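Local structure of leucine-rich-repeat protein (Methanosarcina barkeri, 4WNR) at residues 42-47 against 90-95; 37-42 against 210-215. The protein binds GDP and magnesium through its Roc G-protein domain, joined here to COR-A, within a longer protein that is probably also a serine/threonine kinase. One frame throughout, in Å; residues are numbered along the deposited sequence.

Contact 1. Residues 42-47 against 90-95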
loop_
_atom_site.group_PDB
_atom_site.type_symbol
_atom_site.label_atom_id
_atom_site.label_comp_id
_atom_site.label_asym_id
_atom_site.label_seq_id
_atom_site.Cartn_x
_atom_site.Cartn_y
_atom_site.Cartn_z
ATOM N N VAL A 42 -5.388 -9.897 -5.168
ATOM C CA VAL A 42 -5.075 -8.546 -5.633
ATOM C C VAL A 42 -5.057 -7.589 -4.449
ATOM O O VAL A 42 -5.883 -7.699 -3.541
ATOM C CB VAL A 42 -6.121 -8.019 -6.641
ATOM C CG1 VAL A 42 -5.595 -6.783 -7.360
ATOM C CG2 VAL A 42 -6.502 -9.087 -7.653
ATOM N N LYS A 43 -4.116 -6.650 -4.469
ATOM C CA LYS A 43 -4.102 -5.553 -3.508
ATOM C C LYS A 43 -4.895 -4.385 -4.086
ATOM O O LYS A 43 -4.630 -3.944 -5.204
ATOM C CB LYS A 43 -2.669 -5.116 -3.191
ATOM C CG LYS A 43 -2.583 -4.084 -2.074
ATOM C CD LYS A 43 -1.167 -3.916 -1.544
ATOM C CE LYS A 43 -0.280 -3.181 -2.531
ATOM N NZ LYS A 43 1.110 -3.031 -2.022
ATOM N N VAL A 44 -5.876 -3.903 -3.327
ATOM C CA VAL A 44 -6.684 -2.754 -3.734
ATOM C C VAL A 44 -6.294 -1.550 -2.881
ATOM O O VAL A 44 -6.354 -1.604 -1.651
ATOM C CB VAL A 44 -8.195 -3.038 -3.605
ATOM C CG1 VAL A 44 -9.012 -1.806 -3.970
ATOM C CG2 VAL A 44 -8.590 -4.201 -4.500
ATOM N N LEU A 45 -5.905 -0.465 -3.544
ATOM C CA LEU A 45 -5.385 0.721 -2.868
ATOM C C LEU A 45 -6.376 1.881 -2.925
ATOM O O LEU A 45 -6.607 2.455 -3.990
ATOM C CB LEU A 45 -4.057 1.139 -3.504
ATOM C CG LEU A 45 -2.905 0.147 -3.300
ATOM C CD1 LEU A 45 -1.866 0.274 -4.401
ATOM C CD2 LEU A 45 -2.263 0.333 -1.933
ATOM N N LEU A 46 -6.959 2.212 -1.773
ATOM C CA LEU A 46 -7.827 3.382 -1.645
ATOM C C LEU A 46 -6.944 4.624 -1.569
ATOM O O LEU A 46 -6.214 4.810 -0.600
ATOM C CB LEU A 46 -8.706 3.286 -0.389
ATOM C CG LEU A 46 -9.933 2.360 -0.380
ATOM C CD1 LEU A 46 -10.989 2.834 -1.367
ATOM C CD2 LEU A 46 -9.550 0.914 -0.652
ATOM N N VAL A 47 -6.993 5.459 -2.601
ATOM C CA VAL A 47 -6.176 6.677 -2.647
ATOM C C VAL A 47 -7.019 7.911 -2.959
ATOM O O VAL A 47 -8.118 7.811 -3.503
ATOM C CB VAL A 47 -5.012 6.563 -3.655
ATOM C CG1 VAL A 47 -4.009 5.522 -3.183
ATOM C CG2 VAL A 47 -5.515 6.226 -5.053
ATOM N N ILE A 90 -12.224 -15.629 -5.081
ATOM C CA ILE A 90 -11.459 -14.390 -5.234
ATOM C C ILE A 90 -11.106 -13.823 -3.861
ATOM O O ILE A 90 -11.945 -13.792 -2.960
ATOM C CB ILE A 90 -12.231 -13.321 -6.040
ATOM C CG1 ILE A 90 -12.741 -13.891 -7.373
ATOM C CG2 ILE A 90 -11.362 -12.092 -6.275
ATOM C CD1 ILE A 90 -11.667 -14.436 -8.295
ATOM N N LYS A 91 -9.860 -13.378 -3.721
ATOM C CA LYS A 91 -9.352 -12.815 -2.467
ATOM C C LYS A 91 -8.821 -11.400 -2.705
ATOM O O LYS A 91 -8.028 -11.173 -3.618
ATOM C CB LYS A 91 -8.257 -13.715 -1.895
ATOM C CG LYS A 91 -8.766 -15.069 -1.414
ATOM C CD LYS A 91 -7.725 -16.171 -1.559
ATOM C CE LYS A 91 -6.638 -16.084 -0.500
ATOM N NZ LYS A 91 -7.075 -16.649 0.807
ATOM N N VAL A 92 -9.268 -10.455 -1.882
ATOM C CA VAL A 92 -8.938 -9.040 -2.061
ATOM C C VAL A 92 -8.359 -8.450 -0.779
ATOM O O VAL A 92 -8.872 -8.690 0.313
ATOM C CB VAL A 92 -10.183 -8.225 -2.470
ATOM C CG1 VAL A 92 -9.834 -6.758 -2.669
ATOM C CG2 VAL A 92 -10.796 -8.793 -3.742
ATOM N N ASN A 93 -7.292 -7.669 -0.931
ATOM C CA ASN A 93 -6.659 -6.968 0.187
ATOM C C ASN A 93 -6.820 -5.454 0.044
ATOM O O ASN A 93 -6.100 -4.817 -0.728
ATOM C CB ASN A 93 -5.176 -7.334 0.264
ATOM C CG ASN A 93 -4.952 -8.823 0.469
ATOM O OD1 ASN A 93 -5.697 -9.480 1.196
ATOM N ND2 ASN A 93 -3.915 -9.361 -0.167
ATOM N N PHE A 94 -7.776 -4.888 0.778
ATOM C CA PHE A 94 -8.020 -3.445 0.753
ATOM C C PHE A 94 -7.029 -2.720 1.654
ATOM O O PHE A 94 -6.917 -3.043 2.836
ATOM C CB PHE A 94 -9.444 -3.119 1.206
ATOM C CG PHE A 94 -10.498 -3.424 0.178
ATOM C CD1 PHE A 94 -10.625 -2.643 -0.962
ATOM C CD2 PHE A 94 -11.379 -4.480 0.362
ATOM C CE1 PHE A 94 -11.602 -2.918 -1.904
ATOM C CE2 PHE A 94 -12.356 -4.759 -0.576
ATOM C CZ PHE A 94 -12.469 -3.978 -1.711
ATOM N N TRP A 95 -6.325 -1.743 1.088
ATOM C CA TRP A 95 -5.400 -0.896 1.842
ATOM C C TRP A 95 -5.977 0.509 1.996
ATOM O O TRP A 95 -6.239 1.195 1.006
ATOM C CB TRP A 95 -4.042 -0.833 1.141
ATOM C CG TRP A 95 -3.167 -2.015 1.431
ATOM C CD1 TRP A 95 -3.434 -3.319 1.145
ATOM C CD2 TRP A 95 -1.883 -1.998 2.065
ATOM N NE1 TRP A 95 -2.397 -4.119 1.559
ATOM C CE2 TRP A 95 -1.432 -3.333 2.128
ATOM C CE3 TRP A 95 -1.070 -0.983 2.586
ATOM C CZ2 TRP A 95 -0.202 -3.684 2.691
ATOM C CZ3 TRP A 95 0.152 -1.331 3.146
ATOM C CH2 TRP A 95 0.573 -2.671 3.194
#
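Val-42 to Leu-45 run parallel to Val-92 to Trp-95, with strand axes 4.6 Å apart and twisted by 28°. Val-44 sits at the centre of the ladder: its N donates to Asn-93 O (2.8 Å), and its O receives Trp-95 N (2.7 Å). Asn-93 N to Val-42 O and Leu-46 N to Trp-95 O extend the row, while Val-42 N to Lys-91 O is weak.

On one face of the sheet Lys-43 crosses the Trp-95 indole. CG, anti to the backbone N (chi1 -173°), meets Trp-95 CD1 at 3.4 Å; CD lies over the five-membered ring, 3.6 Å from its centroid, as a CH-pi contact. NZ is too far from the six-membered ring for more than a weak attraction; its main bond is to Phe-110 O. On the other face Val-44 splits its methyls, CG2 packing on Val-92 CG1 and CG1 on Phe-94 CE1 (3.5 Å). Leu-46 CD2 meets Phe-94 CD1 (3.7 Å), and helix 186-198 covers Val-44 and Val-92 through Leu-197.

This is a buried parallel strand pair in the mixed sheet of a Ras-like G domain, here Roc, whose strand 36-47 leads into the GDP-binding P-loop.

Contact 2. Residues 37-42 against 210-215; sequences KPLNEV and SWFEVK
Phe-212, on helix 209-220, drives its ring against the backbone of Lys-37, Pro-38 and Leu-39. Its CB points toward the strand, and CG lies anti to the carbonyl carbon (chi1 -72°); the ring beyond it reaches the 37-39 backbone. CB, CG and the two CD atoms make no close contact with residues 37-42; the touching is done by the outer three carbons. CE2 approaches Lys-37 O (3.8 Å), which lies at the ring edge in its plane, and also comes near Lys-37 CB. CZ, the tip, is 3.5 Å from Pro-38 O and also meets Leu-39 CA at the edge. CE1 packs on Leu-39 CD1 at 4.1 Å. The Trp-207 ring meets the same ring.

One turn further along the helix, Lys-215 and Glu-41 reach tip to tip. The lysine runs extended as far as CE, then bends at chi4 (-74°), bringing NZ to Glu-41 OE2 at 2.9 Å in a salt bridge. NZ comes from above the carboxylate plane, 50° out of it, while Lys-215 CE rests 3.3 Å from Glu-41 OE1. NZ has its stronger partner in Glu-219 OE2, on the same helix, and two carboxylates would probably favour the charged form of this buried amine. An alanine in place of Glu-41 would probably leave Lys-215 NZ bridged to Glu-219 but no longer tied to the strand.

The contact joins the N-terminal part of strand 36-47, which pairs there with strands 206-208 and 88-96, to helix 209-220 of COR-A, and is part of the Roc-COR interface characteristic of Roco proteins.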
loop_
_atom_site.group_PDB
_atom_site.type_symbol
_atom_site.label_atom_id
_atom_site.label_comp_id
_atom_site.label_asym_id
_atom_site.label_seq_id
_atom_site.Cartn_x
_atom_site.Cartn_y
_atom_site.Cartn_z
ATOM N N LYS A 37 -1.903 -24.442 -8.395
ATOM C CA LYS A 37 -3.177 -23.755 -8.161
ATOM C C LYS A 37 -3.082 -22.282 -8.576
ATOM O O LYS A 37 -1.986 -21.720 -8.618
ATOM C CB LYS A 37 -3.587 -23.853 -6.685
ATOM C CG LYS A 37 -4.227 -25.176 -6.288
ATOM C CD LYS A 37 -3.200 -26.278 -6.092
ATOM C CE LYS A 37 -3.847 -27.540 -5.540
ATOM N NZ LYS A 37 -2.848 -28.598 -5.226
ATOM N N PRO A 38 -4.233 -21.651 -8.881
ATOM C CA PRO A 38 -4.240 -20.235 -9.246
ATOM C C PRO A 38 -4.068 -19.318 -8.033
ATOM O O PRO A 38 -4.451 -19.685 -6.917
ATOM C CB PRO A 38 -5.621 -20.045 -9.877
ATOM C CG PRO A 38 -6.477 -21.062 -9.211
ATOM C CD PRO A 38 -5.588 -22.234 -8.913
ATOM N N LEU A 39 -3.500 -18.137 -8.264
ATOM C CA LEU A 39 -3.217 -17.182 -7.187
ATOM C C LEU A 39 -4.499 -16.509 -6.696
ATOM O O LEU A 39 -4.863 -16.630 -5.525
ATOM C CB LEU A 39 -2.204 -16.128 -7.658
ATOM C CG LEU A 39 -1.820 -15.009 -6.681
ATOM C CD1 LEU A 39 -1.420 -15.553 -5.315
ATOM C CD2 LEU A 39 -0.695 -14.173 -7.267
ATOM N N ASN A 40 -5.171 -15.806 -7.605
ATOM C CA ASN A 40 -6.442 -15.131 -7.315
ATOM C C ASN A 40 -6.387 -14.186 -6.112
ATOM O O ASN A 40 -7.255 -14.223 -5.237
ATOM C CB ASN A 40 -7.570 -16.158 -7.131
ATOM C CG ASN A 40 -7.730 -17.091 -8.322
ATOM O OD1 ASN A 40 -8.005 -18.278 -8.151
ATOM N ND2 ASN A 40 -7.567 -16.563 -9.535
ATOM N N GLU A 41 -5.355 -13.347 -6.078
ATOM C CA GLU A 41 -5.221 -12.309 -5.053
ATOM C C GLU A 41 -4.800 -10.983 -5.669
ATOM O O GLU A 41 -3.965 -10.949 -6.573
ATOM C CB GLU A 41 -4.214 -12.710 -3.971
ATOM C CG GLU A 41 -4.849 -13.209 -2.682
ATOM C CD GLU A 41 -3.918 -13.134 -1.484
ATOM O OE1 GLU A 41 -2.898 -12.417 -1.549
ATOM O OE2 GLU A 41 -4.213 -13.787 -0.461
ATOM N N VAL A 42 -5.388 -9.897 -5.168
ATOM C CA VAL A 42 -5.075 -8.546 -5.633
ATOM C C VAL A 42 -5.057 -7.589 -4.449
ATOM O O VAL A 42 -5.883 -7.699 -3.541
ATOM C CB VAL A 42 -6.121 -8.019 -6.641
ATOM C CG1 VAL A 42 -5.595 -6.783 -7.360
ATOM C CG2 VAL A 42 -6.502 -9.087 -7.653
ATOM N N SER A 210 4.522 -24.760 -2.958
ATOM C CA SER A 210 5.563 -24.223 -2.075
ATOM C C SER A 210 5.485 -22.700 -1.928
ATOM O O SER A 210 5.757 -22.162 -0.855
ATOM C CB SER A 210 6.951 -24.625 -2.584
ATOM O OG SER A 210 7.117 -24.270 -3.947
ATOM N N TRP A 211 5.106 -22.017 -3.006
ATOM C CA TRP A 211 4.991 -20.556 -3.008
ATOM C C TRP A 211 3.862 -20.077 -2.086
ATOM O O TRP A 211 3.992 -19.045 -1.428
ATOM C CB TRP A 211 4.778 -20.036 -4.435
ATOM C CG TRP A 211 6.009 -20.113 -5.308
ATOM C CD1 TRP A 211 7.015 -21.034 -5.233
ATOM C CD2 TRP A 211 6.344 -19.247 -6.400
ATOM N NE1 TRP A 211 7.958 -20.788 -6.199
ATOM C CE2 TRP A 211 7.571 -19.698 -6.931
ATOM C CE3 TRP A 211 5.728 -18.130 -6.979
ATOM C CZ2 TRP A 211 8.196 -19.072 -8.013
ATOM C CZ3 TRP A 211 6.351 -17.508 -8.056
ATOM C CH2 TRP A 211 7.572 -17.982 -8.561
ATOM N N PHE A 212 2.765 -20.832 -2.041
ATOM C CA PHE A 212 1.661 -20.552 -1.115
ATOM C C PHE A 212 2.056 -20.816 0.336
ATOM O O PHE A 212 1.606 -20.114 1.242
ATOM C CB PHE A 212 0.428 -21.393 -1.461
ATOM C CG PHE A 212 -0.279 -20.950 -2.710
ATOM C CD1 PHE A 212 -1.012 -19.772 -2.726
ATOM C CD2 PHE A 212 -0.225 -21.718 -3.865
ATOM C CE1 PHE A 212 -1.668 -19.361 -3.874
ATOM C CE2 PHE A 212 -0.881 -21.314 -5.015
ATOM C CZ PHE A 212 -1.602 -20.133 -5.021
ATOM N N GLU A 213 2.880 -21.840 0.553
ATOM C CA GLU A 213 3.358 -22.179 1.897
ATOM C C GLU A 213 4.294 -21.098 2.444
ATOM O O GLU A 213 4.224 -20.756 3.624
ATOM C CB GLU A 213 4.053 -23.545 1.900
ATOM C CG GLU A 213 3.111 -24.724 1.678
ATOM C CD GLU A 213 2.164 -24.962 2.845
ATOM O OE1 GLU A 213 2.636 -25.013 4.002
ATOM O OE2 GLU A 213 0.946 -25.110 2.604
ATOM N N VAL A 214 5.160 -20.565 1.582
ATOM C CA VAL A 214 6.010 -19.427 1.939
ATOM C C VAL A 214 5.147 -18.202 2.246
ATOM O O VAL A 214 5.401 -17.483 3.213
ATOM C CB VAL A 214 7.016 -19.089 0.813
ATOM C CG1 VAL A 214 7.726 -17.767 1.082
ATOM C CG2 VAL A 214 8.041 -20.203 0.664
ATOM N N LYS A 215 4.127 -17.983 1.421
ATOM C CA LYS A 215 3.213 -16.852 1.583
ATOM C C LYS A 215 2.473 -16.920 2.919
ATOM O O LYS A 215 2.501 -15.966 3.696
ATOM C CB LYS A 215 2.212 -16.810 0.422
ATOM C CG LYS A 215 1.192 -15.683 0.499
ATOM C CD LYS A 215 0.326 -15.640 -0.751
ATOM C CE LYS A 215 -0.924 -14.800 -0.541
ATOM N NZ LYS A 215 -1.938 -15.490 0.306
#

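Both contacts use strand 36-47 and share Val-42, their centres 16 Å apart. They meet directly near the middle of the strand: Lys-91 N lies 3.1 Å from Asn-40 O, a probable hydrogen bond, and Lys-91 CE packs 3.3 Å from Glu-41 OE2, the oxygen that bridges to Lys-215. Asn-93 ND2 packs near Glu-41 OE1 and hydrogen-bonds to Leu-256 O on helix 243-256, so contact 1 also touches COR-A. At its C-terminal end the strand approaches the nucleotide: the Leu-46 side chain is about 4 Å from that of Lys-54, and about 7 Å from GDP. Contact 2 lies away from that site. One strand therefore runs from the COR-A helix to the P-loop.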